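Local structure of delta-1-pyrroline-5-carboxylate dehydrogenase, mitochondrial (4E3X) at residues A105-L110 against N228-W232; K93-A97 against V262-G266; V323-V329 against P357-Q363. The protein probably catalyses the irreversible, NAD-dependent oxidation of glutamate gamma-semialdehyde, formed from pyrroline-5-carboxylate, to glutamate, the second step of proline breakdown in mitochondria. All coordinates share one frame; numbering follows the deposited sequence.

Contact 1 of 3, residues A105-L110 against N228-W232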
loop_
_atom_site.group_PDB
_atom_site.type_symbol
_atom_site.label_atom_id
_atom_site.label_comp_id
_atom_site.label_asym_id
_atom_site.label_seq_id
_atom_site.Cartn_x
_atom_site.Cartn_y
_atom_site.Cartn_z
ATOM N N ALA B 105 4.581 -22.457 14.929
ATOM C CA ALA B 105 4.841 -22.173 13.522
ATOM C C ALA B 105 5.362 -20.756 13.328
ATOM O O ALA B 105 6.282 -20.536 12.539
ATOM C CB ALA B 105 3.584 -22.392 12.697
ATOM N N ILE B 106 4.767 -19.798 14.041
ATOM C CA ILE B 106 5.251 -18.417 14.012
ATOM C C ILE B 106 6.705 -18.342 14.475
ATOM O O ILE B 106 7.550 -17.750 13.802
ATOM C CB ILE B 106 4.376 -17.488 14.889
ATOM C CG1 ILE B 106 2.987 -17.307 14.260
ATOM C CG2 ILE B 106 5.063 -16.138 15.110
ATOM C CD1 ILE B 106 1.960 -16.695 15.200
ATOM N N ASP B 107 6.990 -18.937 15.626
ATOM C CA ASP B 107 8.341 -18.857 16.178
ATOM C C ASP B 107 9.372 -19.424 15.205
ATOM O O ASP B 107 10.430 -18.830 15.005
ATOM C CB ASP B 107 8.436 -19.593 17.519
ATOM C CG ASP B 107 7.563 -18.978 18.598
ATOM O OD1 ASP B 107 7.023 -17.870 18.391
ATOM O OD2 ASP B 107 7.421 -19.613 19.664
ATOM N N ALA B 108 9.058 -20.569 14.601
ATOM C CA ALA B 108 9.993 -21.215 13.687
ATOM C C ALA B 108 10.154 -20.426 12.397
ATOM O O ALA B 108 11.253 -20.333 11.854
ATOM C CB ALA B 108 9.564 -22.646 13.394
ATOM N N ALA B 109 9.059 -19.848 11.909
ATOM C CA ALA B 109 9.131 -18.997 10.726
ATOM C C ALA B 109 10.026 -17.784 10.996
ATOM O O ALA B 109 10.891 -17.434 10.184
ATOM C CB ALA B 109 7.732 -18.553 10.307
ATOM N N LEU B 110 9.816 -17.134 12.139
ATOM C CA LEU B 110 10.614 -15.955 12.482
ATOM C C LEU B 110 12.104 -16.278 12.565
ATOM O O LEU B 110 12.938 -15.474 12.153
ATOM C CB LEU B 110 10.131 -15.324 13.793
ATOM C CG LEU B 110 8.729 -14.723 13.707
ATOM C CD1 LEU B 110 8.276 -14.319 15.090
ATOM C CD2 LEU B 110 8.706 -13.549 12.729
ATOM N N ASN B 228 9.496 -12.718 2.672
ATOM C CA ASN B 228 8.704 -12.934 3.872
ATOM C C ASN B 228 8.591 -14.395 4.261
ATOM O O ASN B 228 8.830 -15.293 3.449
ATOM C CB ASN B 228 7.307 -12.362 3.681
ATOM C CG ASN B 228 7.346 -10.886 3.433
ATOM O OD1 ASN B 228 7.596 -10.122 4.358
ATOM N ND2 ASN B 228 7.149 -10.472 2.177
ATOM N N VAL B 229 8.214 -14.613 5.514
ATOM C CA VAL B 229 7.810 -15.926 5.979
ATOM C C VAL B 229 6.313 -15.883 6.275
ATOM O O VAL B 229 5.769 -14.841 6.632
ATOM C CB VAL B 229 8.631 -16.401 7.197
ATOM C CG1 VAL B 229 10.093 -16.556 6.808
ATOM C CG2 VAL B 229 8.478 -15.447 8.375
ATOM N N VAL B 230 5.651 -17.021 6.113
ATOM C CA VAL B 230 4.202 -17.044 5.978
ATOM C C VAL B 230 3.579 -18.205 6.739
ATOM O O VAL B 230 4.084 -19.333 6.682
ATOM C CB VAL B 230 3.815 -17.209 4.485
ATOM C CG1 VAL B 230 2.303 -17.305 4.302
ATOM C CG2 VAL B 230 4.405 -16.087 3.611
ATOM N N LEU B 231 2.495 -17.923 7.456
ATOM C CA LEU B 231 1.570 -18.959 7.884
ATOM C C LEU B 231 0.410 -18.992 6.911
ATOM O O LEU B 231 -0.333 -18.019 6.784
ATOM C CB LEU B 231 1.048 -18.703 9.300
ATOM C CG LEU B 231 1.839 -19.329 10.454
ATOM C CD1 LEU B 231 3.251 -18.767 10.536
ATOM C CD2 LEU B 231 1.095 -19.148 11.784
ATOM N N TRP B 232 0.283 -20.102 6.195
ATOM C CA TRP B 232 -0.783 -20.265 5.219
ATOM C C TRP B 232 -1.890 -21.142 5.773
ATOM O O TRP B 232 -1.680 -22.329 6.016
ATOM C CB TRP B 232 -0.211 -20.880 3.947
ATOM C CG TRP B 232 -1.204 -21.100 2.847
ATOM C CD1 TRP B 232 -2.443 -20.525 2.703
ATOM C CD2 TRP B 232 -1.025 -21.954 1.715
ATOM N NE1 TRP B 232 -3.042 -20.983 1.546
ATOM C CE2 TRP B 232 -2.200 -21.874 0.938
ATOM C CE3 TRP B 232 0.005 -22.806 1.298
ATOM C CZ2 TRP B 232 -2.353 -22.589 -0.250
ATOM C CZ3 TRP B 232 -0.154 -23.519 0.121
ATOM C CH2 TRP B 232 -1.327 -23.410 -0.633
#

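Contact 2 of 3, residues K93-A97 against V262-G266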
loop_
_atom_site.group_PDB
_atom_site.type_symbol
_atom_site.label_atom_id
_atom_site.label_comp_id
_atom_site.label_asym_id
_atom_site.label_seq_id
_atom_site.Cartn_x
_atom_site.Cartn_y
_atom_site.Cartn_z
ATOM N N LYS B 93 -8.503 -36.147 4.624
ATOM C CA LYS B 93 -8.645 -36.052 6.068
ATOM C C LYS B 93 -7.508 -35.163 6.524
ATOM O O LYS B 93 -6.348 -35.440 6.232
ATOM C CB LYS B 93 -8.512 -37.431 6.713
ATOM C CG LYS B 93 -8.652 -37.390 8.230
ATOM C CD LYS B 93 -8.743 -38.769 8.856
ATOM C CE LYS B 93 -7.411 -39.463 8.864
ATOM N NZ LYS B 93 -7.474 -40.734 9.652
ATOM N N PHE B 94 -7.835 -34.076 7.209
ATOM C CA PHE B 94 -6.811 -33.139 7.645
ATOM C C PHE B 94 -7.112 -32.748 9.078
ATOM O O PHE B 94 -7.991 -33.332 9.700
ATOM C CB PHE B 94 -6.690 -31.938 6.678
ATOM C CG PHE B 94 -7.910 -31.051 6.615
ATOM C CD1 PHE B 94 -7.942 -29.858 7.320
ATOM C CD2 PHE B 94 -9.000 -31.379 5.814
ATOM C CE1 PHE B 94 -9.043 -29.021 7.257
ATOM C CE2 PHE B 94 -10.115 -30.546 5.743
ATOM C CZ PHE B 94 -10.132 -29.360 6.462
ATOM N N CYS B 95 -6.373 -31.792 9.617
ATOM C CA CYS B 95 -6.663 -31.343 10.966
ATOM C C CYS B 95 -6.453 -29.850 11.108
ATOM O O CYS B 95 -5.704 -29.232 10.355
ATOM C CB CYS B 95 -5.820 -32.097 12.000
ATOM S SG CYS B 95 -4.042 -31.799 11.899
ATOM N N TYR B 96 -7.125 -29.273 12.090
ATOM C CA TYR B 96 -6.943 -27.869 12.389
ATOM C C TYR B 96 -5.786 -27.691 13.369
ATOM O O TYR B 96 -5.779 -28.315 14.429
ATOM C CB TYR B 96 -8.204 -27.307 13.037
ATOM C CG TYR B 96 -9.376 -26.989 12.120
ATOM C CD1 TYR B 96 -9.231 -26.845 10.744
ATOM C CD2 TYR B 96 -10.636 -26.780 12.665
ATOM C CE1 TYR B 96 -10.330 -26.511 9.941
ATOM C CE2 TYR B 96 -11.717 -26.456 11.887
ATOM C CZ TYR B 96 -11.568 -26.321 10.532
ATOM O OH TYR B 96 -12.680 -25.987 9.785
ATOM N N ALA B 97 -4.842 -26.816 13.034
ATOM C CA ALA B 97 -3.763 -26.462 13.950
ATOM C C ALA B 97 -4.379 -25.845 15.198
ATOM O O ALA B 97 -5.290 -25.020 15.087
ATOM C CB ALA B 97 -2.815 -25.477 13.291
ATOM N N VAL B 262 -0.727 -24.584 7.527
ATOM C CA VAL B 262 -1.474 -24.647 8.772
ATOM C C VAL B 262 -2.977 -24.410 8.610
ATOM O O VAL B 262 -3.503 -23.362 8.995
ATOM C CB VAL B 262 -0.869 -23.716 9.854
ATOM C CG1 VAL B 262 0.425 -24.314 10.377
ATOM C CG2 VAL B 262 -0.627 -22.315 9.311
ATOM N N PRO B 263 -3.683 -25.414 8.074
ATOM C CA PRO B 263 -5.147 -25.410 8.174
ATOM C C PRO B 263 -5.574 -25.162 9.614
ATOM O O PRO B 263 -4.893 -25.602 10.539
ATOM C CB PRO B 263 -5.529 -26.840 7.772
ATOM C CG PRO B 263 -4.363 -27.342 6.958
ATOM C CD PRO B 263 -3.156 -26.680 7.531
ATOM N N ALA B 264 -6.695 -24.472 9.807
ATOM C CA ALA B 264 -7.116 -24.094 11.147
ATOM C C ALA B 264 -8.550 -23.595 11.098
ATOM O O ALA B 264 -9.045 -23.185 10.043
ATOM C CB ALA B 264 -6.200 -23.000 11.705
ATOM N N ASP B 265 -9.208 -23.617 12.247
ATOM C CA ASP B 265 -10.473 -22.921 12.391
ATOM C C ASP B 265 -10.241 -21.437 12.077
ATOM O O ASP B 265 -9.258 -20.847 12.532
ATOM C CB ASP B 265 -10.984 -23.109 13.816
ATOM C CG ASP B 265 -12.182 -22.250 14.121
ATOM O OD1 ASP B 265 -13.280 -22.574 13.632
ATOM O OD2 ASP B 265 -12.029 -21.263 14.875
ATOM N N GLY B 266 -11.124 -20.834 11.287
ATOM C CA GLY B 266 -10.918 -19.462 10.845
ATOM C C GLY B 266 -10.750 -18.458 11.972
ATOM O O GLY B 266 -9.745 -17.745 12.031
HETATM O O HOH W 1 -7.990 -24.251 14.775
#

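Contact 3 of 3, residues V323-V329 against P357-Q363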
loop_
_atom_site.group_PDB
_atom_site.type_symbol
_atom_site.label_atom_id
_atom_site.label_comp_id
_atom_site.label_asym_id
_atom_site.label_seq_id
_atom_site.Cartn_x
_atom_site.Cartn_y
_atom_site.Cartn_z
ATOM N N VAL B 323 -26.149 -4.289 -21.135
ATOM C CA VAL B 323 -26.344 -4.423 -22.567
ATOM C C VAL B 323 -26.980 -3.155 -23.124
ATOM O O VAL B 323 -27.985 -2.675 -22.599
ATOM C CB VAL B 323 -27.260 -5.624 -22.877
ATOM C CG1 VAL B 323 -27.506 -5.739 -24.367
ATOM C CG2 VAL B 323 -26.652 -6.909 -22.342
ATOM N N HIS B 324 -26.362 -2.601 -24.163
ATOM C CA HIS B 324 -26.932 -1.492 -24.913
ATOM C C HIS B 324 -27.610 -2.057 -26.160
ATOM O O HIS B 324 -27.287 -3.161 -26.609
ATOM C CB HIS B 324 -25.845 -0.486 -25.309
ATOM C CG HIS B 324 -26.362 0.684 -26.085
ATOM N ND1 HIS B 324 -26.183 0.810 -27.447
ATOM C CD2 HIS B 324 -27.057 1.780 -25.694
ATOM C CE1 HIS B 324 -26.751 1.929 -27.862
ATOM N NE2 HIS B 324 -27.284 2.538 -26.819
ATOM N N SER B 325 -28.549 -1.310 -26.726
ATOM C CA SER B 325 -29.305 -1.797 -27.878
ATOM C C SER B 325 -28.436 -2.134 -29.102
ATOM O O SER B 325 -28.860 -2.879 -29.985
ATOM C CB SER B 325 -30.378 -0.779 -28.259
ATOM O OG SER B 325 -29.778 0.438 -28.663
ATOM N N SER B 326 -27.226 -1.588 -29.145
ATOM C CA SER B 326 -26.307 -1.815 -30.261
ATOM C C SER B 326 -25.450 -3.075 -30.066
ATOM O O SER B 326 -24.555 -3.343 -30.866
ATOM C CB SER B 326 -25.388 -0.599 -30.439
ATOM O OG SER B 326 -24.504 -0.475 -29.334
ATOM N N ALA B 327 -25.715 -3.836 -29.006
ATOM C CA ALA B 327 -24.928 -5.031 -28.678
ATOM C C ALA B 327 -25.043 -6.135 -29.719
ATOM O O ALA B 327 -26.064 -6.275 -30.397
ATOM C CB ALA B 327 -25.341 -5.581 -27.316
ATOM N N ASP B 328 -23.986 -6.932 -29.824
ATOM C CA ASP B 328 -24.042 -8.177 -30.568
ATOM C C ASP B 328 -24.769 -9.205 -29.709
ATOM O O ASP B 328 -24.279 -9.615 -28.647
ATOM C CB ASP B 328 -22.635 -8.652 -30.913
ATOM C CG ASP B 328 -22.640 -9.863 -31.807
ATOM O OD1 ASP B 328 -22.429 -10.982 -31.294
ATOM O OD2 ASP B 328 -22.866 -9.691 -33.024
ATOM N N VAL B 329 -25.952 -9.603 -30.164
ATOM C CA VAL B 329 -26.828 -10.457 -29.374
ATOM C C VAL B 329 -26.191 -11.790 -28.984
ATOM O O VAL B 329 -26.238 -12.189 -27.824
ATOM C CB VAL B 329 -28.173 -10.701 -30.096
ATOM C CG1 VAL B 329 -28.960 -11.804 -29.399
ATOM C CG2 VAL B 329 -28.981 -9.409 -30.163
ATOM N N PRO B 357 -31.896 -3.898 -22.630
ATOM C CA PRO B 357 -32.869 -2.914 -23.122
ATOM C C PRO B 357 -34.100 -3.613 -23.683
ATOM O O PRO B 357 -34.000 -4.695 -24.266
ATOM C CB PRO B 357 -32.107 -2.187 -24.235
ATOM C CG PRO B 357 -31.147 -3.222 -24.754
ATOM C CD PRO B 357 -30.757 -4.065 -23.554
ATOM N N LYS B 358 -35.256 -2.992 -23.496
ATOM C CA LYS B 358 -36.521 -3.557 -23.948
ATOM C C LYS B 358 -36.483 -4.013 -25.408
ATOM O O LYS B 358 -36.989 -5.089 -25.734
ATOM C CB LYS B 358 -37.645 -2.545 -23.720
ATOM N N SER B 359 -35.856 -3.223 -26.279
ATOM C CA SER B 359 -35.828 -3.541 -27.713
ATOM C C SER B 359 -35.108 -4.855 -28.057
ATOM O O SER B 359 -35.376 -5.458 -29.099
ATOM C CB SER B 359 -35.201 -2.393 -28.512
ATOM O OG SER B 359 -33.816 -2.271 -28.233
ATOM N N LEU B 360 -34.190 -5.295 -27.197
ATOM C CA LEU B 360 -33.446 -6.524 -27.445
ATOM C C LEU B 360 -33.917 -7.688 -26.580
ATOM O O LEU B 360 -33.453 -8.816 -26.745
ATOM C CB LEU B 360 -31.949 -6.310 -27.209
ATOM C CG LEU B 360 -31.155 -5.463 -28.208
ATOM C CD1 LEU B 360 -29.670 -5.548 -27.897
ATOM C CD2 LEU B 360 -31.433 -5.895 -29.644
ATOM N N TRP B 361 -34.828 -7.419 -25.653
ATOM C CA TRP B 361 -35.248 -8.446 -24.701
ATOM C C TRP B 361 -35.947 -9.668 -25.325
ATOM O O TRP B 361 -35.657 -10.795 -24.937
ATOM C CB TRP B 361 -36.037 -7.829 -23.538
ATOM C CG TRP B 361 -36.536 -8.783 -22.475
ATOM C CD1 TRP B 361 -37.814 -8.858 -21.999
ATOM C CD2 TRP B 361 -35.782 -9.773 -21.746
ATOM N NE1 TRP B 361 -37.906 -9.823 -21.030
ATOM C CE2 TRP B 361 -36.675 -10.398 -20.852
ATOM C CE3 TRP B 361 -34.445 -10.189 -21.764
ATOM C CZ2 TRP B 361 -36.279 -11.417 -19.987
ATOM C CZ3 TRP B 361 -34.050 -11.206 -20.900
ATOM C CH2 TRP B 361 -34.966 -11.807 -20.026
ATOM N N PRO B 362 -36.850 -9.462 -26.303
ATOM C CA PRO B 362 -37.396 -10.661 -26.956
ATOM C C PRO B 362 -36.315 -11.576 -27.546
ATOM O O PRO B 362 -36.370 -12.787 -27.328
ATOM C CB PRO B 362 -38.283 -10.080 -28.062
ATOM C CG PRO B 362 -38.753 -8.776 -27.494
ATOM C CD PRO B 362 -37.577 -8.242 -26.706
ATOM N N GLN B 363 -35.345 -11.015 -28.264
ATOM C CA GLN B 363 -34.260 -11.822 -28.822
ATOM C C GLN B 363 -33.436 -12.491 -27.724
ATOM O O GLN B 363 -33.199 -13.697 -27.752
ATOM C CB GLN B 363 -33.322 -10.970 -29.685
ATOM C CG GLN B 363 -33.792 -10.678 -31.101
ATOM C CD GLN B 363 -32.704 -10.012 -31.931
ATOM O OE1 GLN B 363 -32.703 -8.796 -32.115
ATOM N NE2 GLN B 363 -31.765 -10.810 -32.427
#

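Contact 1 of 3, residues A105-L110 against N228-W232
Leu231 reaches from its strand to the helix and meets Ala105 and Ile106 with its two methyl branches. Its CD2 lies 3.6 Å from CG1 of Ile106. The two side chains cross at about a right angle, so they touch over a short length. The other branch, CD1, sits near the start of Ile106, 4.0 Å from its backbone N. Between the branches, CG of Leu231 faces the methyl of Ala105, with Ala105 CB at 4.2 Å. The first torsion of Leu231, chi1 -91°, brings both methyls to Ile106 and sets CG against Ala105.

One turn further along the helix, Ala109 meets Val229. Ala109 CB is 3.7 Å from Val229 CG2. Both methyls of the valine also lie against the carbonyl oxygen of Ala109, with CG1 and CG2 each 3.6 Å from Ala109 O. The small alanines let the helix come close: the Ala109 and Val229 CA atoms are 5.8 Å apart. No hydrogen bond joins the two segments, so the contact is apolar packing. With an alanine in place of Leu231, the space beside Ala105 and Ile106 would probably be left unfilled, and Ile106 CG1 would lose its nearest neighbour on the strand.

Val229 and Leu231 are held in position by backbone hydrogen bonds to strand 203-207, and Val230 pairs with strand 259-261. Val230 points away from helix 99-118 and packs on helix 213-225, which lies on the other side of the sheet. Gln260 gives a polar tie, its NE2 bonding to Ala105 O. Helix 99-118, faced by Val229 and Leu231, thus packs on one face of the parallel sheet of the NAD-binding domain, whose Rossmann-like fold is characteristic of aldehyde dehydrogenases.

Contact 2 of 3, residues K93-A97 against V262-G266
The ring of Tyr96 lies flat against the backbone that joins Ala264 to Asp265. Over one face, Asp265 N stands 3.3 Å above the plane, over the ring centre. Ala264 C is on the same face but set toward the rim, 3.3 Å from Tyr96 CD1. The ring lies nearly parallel over the peptide group. CB of Asp265 lies over the same face, toward the CD2 and CE2 side, 3.9 Å from CD2 of Tyr96. With chi1 at -78°, the ring of Tyr96 is swung opposite its own carbonyl carbon and laid over this peptide. The second ring, Phe94, meets Pro263 obliquely, with Phe94 CD1 3.9 Å from Pro263 CB.

Next to the tyrosine ring, the two backbones are bonded directly. Ala97 N donates to Pro263 O at 2.8 Å, and the hydrogen lies almost on the line between them (178°). Tyr96 CA gives the same oxygen a longer CA-H...O contact. A water closes the other end: it donates to Ala97 O and accepts from Asp265 N at 2.9 Å. Pro263 also presses its CB on Cys95 O, while the Ala97 methyl packs near Val262 and Ala264.

The polar ends are held from beyond the contact. Tyr96 OH bonds to Asp236, and the Asp265 carboxylate to Thr268. Asp265 is the N-cap of helix 266-274. The contact joins the end of strand 89-95 to the loop after strand 259-261, close to the NAD-binding residue Lys233. One direct bond and one water bridge join the two backbones. The water gives Asp265 N a hydrogen-bond partner at the edge of its peptide, while the tyrosine ring lies over the face of that peptide.

Contact 3 of 3, residues V323-V329 against P357-Q363
Leu360 is the main bump, set against Val323, His324 and Ser325. Its CD1 enters the hollow formed by the turn 324-327, lying 3.5 Å from Ser325 O and 3.6 Å from His324 O. The same methyl packs 4.1 Å from CG1 of Val323, and Ala327 borders it more loosely. The other branch, CD2, turns to Val329. With chi1 at -71°, CG of Leu360 lies opposite its carbonyl carbon, and the forked end points into this hollow.

Beside it, Pro357 presses its CD on the Val323 carbonyl, 3.2 Å from Val323 O, and also touches CG1 of Val323. That oxygen accepts a hydrogen bond from Tyr458. At the rim, CB of Ser325 lies 3.7 Å from Ser359 OG, which bonds to Asp460. Further along the segments, Val329 CG2 meets the amide of Gln363, 3.9 Å from NE2, the two side chains crossing at about a right angle.

A type I turn shapes the hollow, with Ala327 N bonded to His324 O. Asp328 then caps helix 329-341. Strands 319-323 and 351-357 are parallel neighbours joined through this helix. The contact packs the ends of a beta-alpha-beta crossover in the catalytic domain of the aldehyde dehydrogenase family.

Contacts 1 and 2 are neighbours, with centres about 16 Å apart. Along the chain, contact 1 is nested inside the loop closed by contact 2. Strand 89-95 leads into helix 99-118. The second segments of both contacts also touch: Trp232 O and Val262 N are 2.9 Å apart, probably hydrogen-bonded. Both lie near the NAD site: the side chain of Lys233 is about 7 Å from that of Leu231 and about 4 Å from that of Ala264. A bound proline lies about 10 Å from the Tyr96 side chain. The centre of contact 3 is about 54 Å from that of contact 1 and about 49 Å from contact 2, across the chain centre and away from the annotated sites.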